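Local coordinates for protein probable branched-chain-amino-acid aminotransferase (Thermotoga maritima MSB8, PDB 3CSW) that probably catalyses the pyridoxal-phosphate-dependent transfer of amino groups between leucine, isoleucine or valine and 2-oxoglutarate in branched-chain amino-acid biosynthesis, at residues A56-T61 against R205-K210. Numbering follows the deposited sequence.
Sequences AYKHYT and RENVIK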
# COMPACT_ATOMS: atom_id res chain seq x y z
N ALA A 56 10.64 -1.45 35.72
CA ALA A 56 12.03 -1.66 35.32
C ALA A 56 12.22 -2.94 34.50
O ALA A 56 12.87 -2.92 33.45
CB ALA A 56 12.95 -1.62 36.52
N TYR A 57 11.63 -4.04 34.95
CA TYR A 57 11.73 -5.31 34.25
C TYR A 57 11.06 -5.25 32.86
O TYR A 57 11.61 -5.73 31.90
CB TYR A 57 11.13 -6.47 35.09
CG TYR A 57 11.37 -7.80 34.42
CD1 TYR A 57 12.66 -8.31 34.30
CD2 TYR A 57 10.32 -8.52 33.86
CE1 TYR A 57 12.90 -9.50 33.65
CE2 TYR A 57 10.55 -9.72 33.21
CZ TYR A 57 11.84 -10.21 33.11
OH TYR A 57 12.08 -11.40 32.46
N LYS A 58 9.88 -4.64 32.79
CA LYS A 58 9.17 -4.48 31.53
C LYS A 58 9.98 -3.70 30.50
O LYS A 58 10.03 -4.07 29.33
CB LYS A 58 7.81 -3.80 31.75
CG LYS A 58 6.84 -4.71 32.49
CD LYS A 58 5.49 -4.08 32.70
CE LYS A 58 4.51 -5.12 33.24
NZ LYS A 58 3.21 -4.43 33.56
N HIS A 59 10.62 -2.62 30.96
CA HIS A 59 11.48 -1.81 30.09
C HIS A 59 12.75 -2.55 29.68
O HIS A 59 13.18 -2.44 28.56
CB HIS A 59 11.83 -0.50 30.77
CG HIS A 59 10.73 0.50 30.73
ND1 HIS A 59 10.42 1.20 29.58
CD2 HIS A 59 9.85 0.92 31.67
CE1 HIS A 59 9.40 2.01 29.83
NE2 HIS A 59 9.05 1.87 31.09
N TYR A 60 13.34 -3.31 30.60
CA TYR A 60 14.50 -4.14 30.30
C TYR A 60 14.21 -5.16 29.20
O TYR A 60 15.02 -5.36 28.29
CB TYR A 60 14.98 -4.87 31.56
CG TYR A 60 16.24 -5.68 31.35
CD1 TYR A 60 17.49 -5.08 31.35
CD2 TYR A 60 16.17 -7.05 31.11
CE1 TYR A 60 18.65 -5.82 31.13
CE2 TYR A 60 17.32 -7.81 30.89
CZ TYR A 60 18.56 -7.19 30.90
OH TYR A 60 19.69 -7.97 30.69
N THR A 61 13.07 -5.83 29.27
CA THR A 61 12.75 -6.85 28.26
C THR A 61 12.46 -6.21 26.89
O THR A 61 12.76 -6.82 25.87
CB THR A 61 11.62 -7.82 28.72
OG1 THR A 61 10.36 -7.14 28.69
CG2 THR A 61 11.90 -8.33 30.14
N ARG A 205 0.09 2.16 28.24
CA ARG A 205 -1.05 1.56 27.54
C ARG A 205 -1.49 0.23 28.17
O ARG A 205 -2.65 0.02 28.44
CB ARG A 205 -0.65 1.37 26.07
CG ARG A 205 -1.61 0.55 25.20
CD ARG A 205 -0.95 0.15 23.91
NE ARG A 205 -1.90 -0.50 23.02
CZ ARG A 205 -2.18 -1.80 23.06
NH1 ARG A 205 -1.58 -2.61 23.93
NH2 ARG A 205 -3.07 -2.29 22.20
N GLU A 206 -0.56 -0.68 28.35
CA GLU A 206 -0.80 -1.99 28.92
C GLU A 206 -1.46 -1.86 30.29
O GLU A 206 -2.47 -2.52 30.54
CB GLU A 206 0.56 -2.70 29.00
CG GLU A 206 0.66 -4.05 29.68
CD GLU A 206 2.16 -4.36 29.98
OE1 GLU A 206 2.98 -4.55 29.03
OE2 GLU A 206 2.54 -4.33 31.16
N ASN A 207 -0.89 -1.02 31.15
CA ASN A 207 -1.42 -0.76 32.49
C ASN A 207 -2.81 -0.17 32.50
O ASN A 207 -3.64 -0.53 33.36
CB ASN A 207 -0.47 0.13 33.29
CG ASN A 207 0.66 -0.66 33.94
OD1 ASN A 207 0.42 -1.51 34.80
ND2 ASN A 207 1.88 -0.35 33.56
N VAL A 208 -3.08 0.74 31.55
CA VAL A 208 -4.39 1.37 31.43
C VAL A 208 -5.45 0.35 31.00
O VAL A 208 -6.56 0.39 31.51
CB VAL A 208 -4.35 2.60 30.48
CG1 VAL A 208 -5.76 3.11 30.14
CG2 VAL A 208 -3.48 3.71 31.12
N ILE A 209 -5.10 -0.57 30.10
CA ILE A 209 -6.01 -1.65 29.67
C ILE A 209 -6.40 -2.53 30.87
O ILE A 209 -7.60 -2.84 31.09
CB ILE A 209 -5.41 -2.49 28.50
CG1 ILE A 209 -5.35 -1.65 27.23
CG2 ILE A 209 -6.24 -3.77 28.23
CD1 ILE A 209 -4.54 -2.24 26.10
N LYS A 210 -5.40 -2.89 31.68
CA LYS A 210 -5.64 -3.66 32.90
C LYS A 210 -6.45 -2.88 33.93
O LYS A 210 -7.31 -3.46 34.61
CB LYS A 210 -4.31 -4.12 33.52
CG LYS A 210 -3.56 -5.06 32.61
CD LYS A 210 -2.36 -5.67 33.29
CE LYS A 210 -1.40 -6.24 32.22
NZ LYS A 210 -0.69 -7.47 32.67
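Lys58 NZ is gripped by several oxygens at once: Glu206 OE2 from the facing helix in a salt bridge, and Glu280 OE2 and Asn281 OD1 from the C-terminal tail. The distance from Lys58 NZ to Glu206 OE2, 2.5 Å, is very short, and its exact value is doubtful; the pairing itself is clear. It is one-pronged. The ammonium appears nearly in line with the CD-OE2 bond (angle at OE2 about 176°) rather than at the bend usual for a carboxylate acceptor, while Glu206 OE1 stays 4.5 Å from Lys58 NZ. The CE-NZ-OE2 angle, about 93°, is cramped, and with the 3.0 Å from Lys58 CE to Glu206 OE2 it suggests that the lysine end is not exactly placed.

The two side chains meet from opposite directions, both extended, and so span segments 56-61 and 205-210, whose nearest CA atoms, those of Lys58 and Glu206, are 10.6 Å apart. With chi1 at 174°, Glu206 carries its carboxylate away from its own helix to the end of the lysine. Asn207 OD1 is a looser neighbour, 4.2 Å from Lys58 NZ, and its hydrogen bond is to Asn281 ND2. Lys210 NZ lies 5.0 Å from Lys58 NZ and shares Glu280 with it, so that carboxylate probably offsets both charges.

Only 114 Å² is buried between the segments: the contact is a salt bridge across the cleft between the two domains of the class-IV aminotransferase fold, joining helix 56-68 to helix 203-214. Pyridoxal phosphate lies nearby, about 8 Å from the Asn207 side chain. With two carboxylates and an amide oxygen around it, the lysine probably stays charged, and a direct salt bridge, reinforced by Glu280 and Asn281 of the tail, links the domains here rather than close helix packing.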